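Local coordinates for protein glycoside Hydrolase (Bacteroides uniformis, PDB 5T99) that binds d-galacto-isofagomine and, as a family 2 glycoside hydrolase of an agarose-degrading pathway, probably splits galactosides derived from agarose, at residues Ala456-Asn460 with Asn461-Gln465; Tyr478-Val481 with Gln482-Pro486. One frame throughout, in Å; residues are numbered along the deposited sequence.

Contacts 1 and 2 both lie on the outer layer of the TIM-barrel domain, their centres about 13 Å apart, and each ends a short helix ahead of a barrel strand: helix 456-459 precedes strand 468-472, and helix 478-484 precedes strand 490-495. Both are partly buried, but contact 1 has the larger buried share and closes its helix with a bifurcated carbonyl, a side-chain amide and a water. Contact 2 is mostly helical backbone bonding, with a glutamine amide on one carbonyl; Tyr-478 and Val-481 are buried, Ala-479, Arg-483 and Leu-484 exposed. The two meet directly: Phe-458 CD1 lies 3.6 Å from Val-481 CG2, and Asp-459 OD1 probably hydrogen-bonds Tyr-485 OH.

Contact 1: Ala456-Asn460 with Asn461-Gln465; sequences APFDN and NMAQQ
Pro-457 O is gripped by two backbone amides beyond the helix end. Met-462 N reaches it at 2.9 Å, in the plane of the carbonyl. Ala-463 N, at 3.0 Å from Pro-457 O, comes from above that plane but in an almost straight bond (N-H...O 170°). The bond from Met-462 spans five residues and encloses Asn-461, whose phi of 63° is left-handed; together these are the marks of a Schellman-type C-terminal cap. Beside it, Pro-457 CB packs on Met-462 CB (3.9 Å), and both side chains rest on Phe-451 of strand 447-451.

Phe-458 makes two kinds of contact. Its ring meets the methyl of Ala-463 obliquely, Phe-458 CD1 to Ala-463 CB 3.6 Å, and the side chain also packs on Ala-469 and Met-471 of strand 468-472. Its carbonyl takes the side-chain amide of Gln-464: a chi2 of 78° folds the chain back, and Gln-464 NE2 sits 3.2 Å from Phe-458 O, in the carbonyl plane and on a lone pair. The inner bond expected of a Schellman motif is replaced by a water that donates to Phe-458 O at 2.7 Å and accepts a weak bond from Asn-461 N. A leucine in place of Gln-464, having no amide N-H, would probably leave Phe-458 O with one donor fewer and the turn less firmly tied to the helix end.

Asn-460 leaves the helical conformation, and its ND2 hydrogen-bonds Gln-421 O. Beyond the turn, Gln-465 NE2 donates to Asn-461 O at 3.1 Å, which links the two ends of 461-465.

Two carbonyls at the helix end are thus satisfied by neutral donors: two backbone amides at Pro-457 O, a carboxamide and a water at Phe-458 O.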
loop_
_atom_site.group_PDB
_atom_site.type_symbol
_atom_site.label_atom_id
_atom_site.label_comp_id
_atom_site.label_asym_id
_atom_site.label_seq_id
_atom_site.Cartn_x
_atom_site.Cartn_y
_atom_site.Cartn_z
ATOM N N ALA A 456 8.419 0.684 28.796
ATOM C CA ALA A 456 8.369 2.161 28.904
ATOM C C ALA A 456 7.004 2.832 28.656
ATOM O O ALA A 456 6.410 3.329 29.596
ATOM C CB ALA A 456 9.457 2.810 28.047
ATOM N N PRO A 457 6.486 2.812 27.409
ATOM C CA PRO A 457 5.229 3.535 27.143
ATOM C C PRO A 457 4.001 3.009 27.921
ATOM O O PRO A 457 3.060 3.781 28.147
ATOM C CB PRO A 457 5.039 3.364 25.637
ATOM C CG PRO A 457 5.701 2.072 25.330
ATOM C CD PRO A 457 6.862 1.942 26.280
ATOM N N PHE A 458 4.037 1.736 28.341
ATOM C CA PHE A 458 3.023 1.166 29.235
ATOM C C PHE A 458 3.128 1.682 30.678
ATOM O O PHE A 458 2.094 1.931 31.337
ATOM C CB PHE A 458 3.068 -0.355 29.193
ATOM C CG PHE A 458 2.688 -0.912 27.861
ATOM C CD1 PHE A 458 1.353 -1.109 27.542
ATOM C CD2 PHE A 458 3.647 -1.181 26.900
ATOM C CE1 PHE A 458 0.988 -1.595 26.309
ATOM C CE2 PHE A 458 3.277 -1.652 25.653
ATOM C CZ PHE A 458 1.948 -1.866 25.360
ATOM N N ASP A 459 4.369 1.825 31.159
ATOM C CA ASP A 459 4.656 2.342 32.514
ATOM C C ASP A 459 4.671 3.877 32.589
ATOM O O ASP A 459 4.471 4.443 33.664
ATOM C CB ASP A 459 6.011 1.817 33.022
ATOM C CG ASP A 459 6.020 0.310 33.269
ATOM O OD1 ASP A 459 4.950 -0.339 33.252
ATOM O OD2 ASP A 459 7.130 -0.227 33.491
ATOM N N ASN A 460 4.922 4.528 31.448
ATOM C CA ASN A 460 4.980 5.979 31.362
ATOM C C ASN A 460 3.650 6.636 30.938
ATOM O O ASN A 460 3.651 7.767 30.441
ATOM C CB ASN A 460 6.075 6.392 30.373
ATOM C CG ASN A 460 7.455 5.886 30.759
ATOM O OD1 ASN A 460 7.664 5.386 31.853
ATOM N ND2 ASN A 460 8.402 6.009 29.837
ATOM N N ASN A 461 2.525 5.932 31.101
ATOM C CA ASN A 461 1.195 6.513 30.841
ATOM C C ASN A 461 0.972 6.935 29.373
ATOM O O ASN A 461 0.127 7.767 29.118
ATOM C CB ASN A 461 0.962 7.697 31.808
ATOM C CG ASN A 461 -0.498 8.086 31.961
ATOM O OD1 ASN A 461 -1.411 7.247 31.985
ATOM N ND2 ASN A 461 -0.720 9.381 32.089
ATOM N N MET A 462 1.717 6.354 28.417
ATOM C CA MET A 462 1.571 6.684 26.984
ATOM C C MET A 462 0.553 5.785 26.288
ATOM O O MET A 462 -0.356 6.272 25.628
ATOM C CB MET A 462 2.905 6.606 26.235
ATOM C CG MET A 462 2.788 6.946 24.750
ATOM S SD MET A 462 4.348 7.003 23.836
ATOM C CE MET A 462 4.926 8.649 24.235
ATOM N N ALA A 463 0.734 4.471 26.424
ATOM C CA ALA A 463 -0.185 3.459 25.864
ATOM C C ALA A 463 -1.668 3.696 26.220
ATOM O O ALA A 463 -2.564 3.361 25.444
ATOM C CB ALA A 463 0.246 2.073 26.314
ATOM N N GLN A 464 -1.906 4.316 27.372
ATOM C CA GLN A 464 -3.247 4.608 27.844
ATOM C C GLN A 464 -3.905 5.816 27.151
ATOM O O GLN A 464 -5.096 6.035 27.321
ATOM C CB GLN A 464 -3.219 4.839 29.363
ATOM C CG GLN A 464 -2.851 3.613 30.208
ATOM C CD GLN A 464 -1.356 3.281 30.248
ATOM O OE1 GLN A 464 -0.509 4.045 29.780
ATOM N NE2 GLN A 464 -1.035 2.113 30.794
ATOM N N GLN A 465 -3.143 6.594 26.387
ATOM C CA GLN A 465 -3.655 7.803 25.739
ATOM C C GLN A 465 -4.306 7.546 24.391
ATOM O O GLN A 465 -4.950 8.425 23.857
ATOM C CB GLN A 465 -2.525 8.809 25.533
ATOM C CG GLN A 465 -1.793 9.209 26.795
ATOM C CD GLN A 465 -2.706 9.788 27.861
ATOM O OE1 GLN A 465 -3.648 10.526 27.575
ATOM N NE2 GLN A 465 -2.429 9.440 29.100
HETATM O O HOH W 1 1.261 3.876 32.982
#

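Contact 2: Tyr478-Val481 with Gln482-Pro486; sequences YAEV and QRLYP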
loop_
_atom_site.group_PDB
_atom_site.type_symbol
_atom_site.label_atom_id
_atom_site.label_comp_id
_atom_site.label_asym_id
_atom_site.label_seq_id
_atom_site.Cartn_x
_atom_site.Cartn_y
_atom_site.Cartn_z
ATOM N N TYR A 478 3.559 -10.615 25.763
ATOM C CA TYR A 478 2.099 -10.485 25.623
ATOM C C TYR A 478 1.368 -10.864 26.911
ATOM O O TYR A 478 0.471 -10.144 27.344
ATOM C CB TYR A 478 1.549 -11.329 24.463
ATOM C CG TYR A 478 1.875 -10.858 23.054
ATOM C CD1 TYR A 478 2.558 -9.656 22.802
ATOM C CD2 TYR A 478 1.454 -11.603 21.961
ATOM C CE1 TYR A 478 2.829 -9.242 21.499
ATOM C CE2 TYR A 478 1.713 -11.193 20.663
ATOM C CZ TYR A 478 2.398 -10.014 20.437
ATOM O OH TYR A 478 2.659 -9.618 19.159
ATOM N N ALA A 479 1.760 -11.981 27.519
ATOM C CA ALA A 479 1.138 -12.419 28.758
ATOM C C ALA A 479 1.343 -11.406 29.887
ATOM O O ALA A 479 0.389 -11.049 30.586
ATOM C CB ALA A 479 1.658 -13.794 29.164
ATOM N N GLU A 480 2.579 -10.931 30.049
ATOM C CA GLU A 480 2.921 -10.012 31.143
ATOM C C GLU A 480 2.190 -8.664 31.036
ATOM O O GLU A 480 1.691 -8.159 32.042
ATOM C CB GLU A 480 4.443 -9.805 31.239
ATOM C CG GLU A 480 4.863 -8.775 32.281
ATOM C CD GLU A 480 6.365 -8.647 32.437
ATOM O OE1 GLU A 480 6.945 -7.696 31.871
ATOM O OE2 GLU A 480 6.960 -9.488 33.138
ATOM N N VAL A 481 2.127 -8.080 29.837
ATOM C CA VAL A 481 1.470 -6.772 29.676
ATOM C C VAL A 481 -0.027 -6.835 29.978
ATOM O O VAL A 481 -0.578 -5.856 30.454
ATOM C CB VAL A 481 1.720 -6.140 28.288
ATOM C CG1 VAL A 481 0.863 -6.795 27.201
ATOM C CG2 VAL A 481 1.490 -4.635 28.336
ATOM N N GLN A 482 -0.656 -7.982 29.711
ATOM C CA GLN A 482 -2.062 -8.229 30.083
ATOM C C GLN A 482 -2.276 -8.374 31.605
ATOM O O GLN A 482 -3.326 -7.988 32.113
ATOM C CB GLN A 482 -2.625 -9.468 29.361
ATOM C CG GLN A 482 -2.708 -9.329 27.853
ATOM C CD GLN A 482 -3.109 -10.632 27.165
ATOM O OE1 GLN A 482 -4.305 -10.924 26.995
ATOM N NE2 GLN A 482 -2.112 -11.415 26.749
ATOM N N ARG A 483 -1.311 -8.954 32.315
ATOM C CA ARG A 483 -1.337 -8.985 33.782
ATOM C C ARG A 483 -1.246 -7.573 34.370
ATOM O O ARG A 483 -2.025 -7.206 35.254
ATOM C CB ARG A 483 -0.171 -9.812 34.352
ATOM C CG ARG A 483 -0.460 -11.283 34.589
ATOM C CD ARG A 483 0.641 -11.925 35.441
ATOM N NE ARG A 483 1.981 -11.881 34.820
ATOM C CZ ARG A 483 2.407 -12.659 33.808
ATOM N NH1 ARG A 483 1.606 -13.562 33.242
ATOM N NH2 ARG A 483 3.650 -12.515 33.336
ATOM N N LEU A 484 -0.265 -6.811 33.891
ATOM C CA LEU A 484 0.039 -5.490 34.433
ATOM C C LEU A 484 -0.982 -4.427 34.030
ATOM O O LEU A 484 -1.260 -3.507 34.802
ATOM C CB LEU A 484 1.452 -5.050 34.019
ATOM C CG LEU A 484 2.626 -5.931 34.488
ATOM C CD1 LEU A 484 3.955 -5.488 33.884
ATOM C CD2 LEU A 484 2.708 -5.957 36.007
ATOM N N TYR A 485 -1.523 -4.540 32.816
ATOM C CA TYR A 485 -2.407 -3.519 32.251
ATOM C C TYR A 485 -3.592 -4.230 31.614
ATOM O O TYR A 485 -3.729 -4.240 30.400
ATOM C CB TYR A 485 -1.640 -2.636 31.253
ATOM C CG TYR A 485 -0.488 -1.908 31.902
ATOM C CD1 TYR A 485 -0.711 -0.759 32.644
ATOM C CD2 TYR A 485 0.823 -2.408 31.830
ATOM C CE1 TYR A 485 0.340 -0.100 33.275
ATOM C CE2 TYR A 485 1.878 -1.759 32.464
ATOM C CZ TYR A 485 1.626 -0.605 33.182
ATOM O OH TYR A 485 2.628 0.063 33.816
ATOM N N PRO A 486 -4.460 -4.832 32.451
ATOM C CA PRO A 486 -5.502 -5.726 31.939
ATOM C C PRO A 486 -6.605 -5.056 31.152
ATOM O O PRO A 486 -7.324 -5.749 30.435
ATOM C CB PRO A 486 -6.068 -6.373 33.214
ATOM C CG PRO A 486 -5.816 -5.378 34.280
ATOM C CD PRO A 486 -4.496 -4.753 33.926
#
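Gln-482 and Tyr-478 meet through a side-chain to backbone bond. Gln-482 NE2 lies 2.9 Å from Tyr-478 O, which is in the plane of the amide, yet the donor stands 67° out of the carbonyl plane. With chi1 at -65°, CG lies beside the backbone N, and the chain runs back along the helix to reach that oxygen. The same carbonyl receives only a weak helical bond from Gln-482 N, so the carboxamide supplements it; NE2 also has a weak bond to Asn-544.

Among the backbone bonds, Leu-484 N to Glu-480 O (3.0 Å) and Tyr-485 N to Val-481 O (2.9 Å) carry the helical pattern to its end, where Tyr-485 turns out of the helix.

The charged pair is looser. Arg-483 bends at chi3 and lays a guanidinium face over Glu-480 CA. Glu-480 OE2 stays 4.5 Å from Arg-483 NH2, beyond a salt bridge, the carboxylate and guanidinium planes 85° apart; Glu-480 OE1 is bonded to Tyr-454.

Apolar contacts are modest: Leu-484 CD1 runs beside Glu-480 CG at 3.8 Å, and Val-481 CG2 meets Tyr-485 CD2 at 4.2 Å. This helix joins barrel strands 468-472 and 490-495 in a beta-alpha-beta unit, Val-481 packing on Met-471 and Leu-490.

Uncharged bonds therefore hold this helix end, while the Glu-480 and Arg-483 charges probably add only a general attraction.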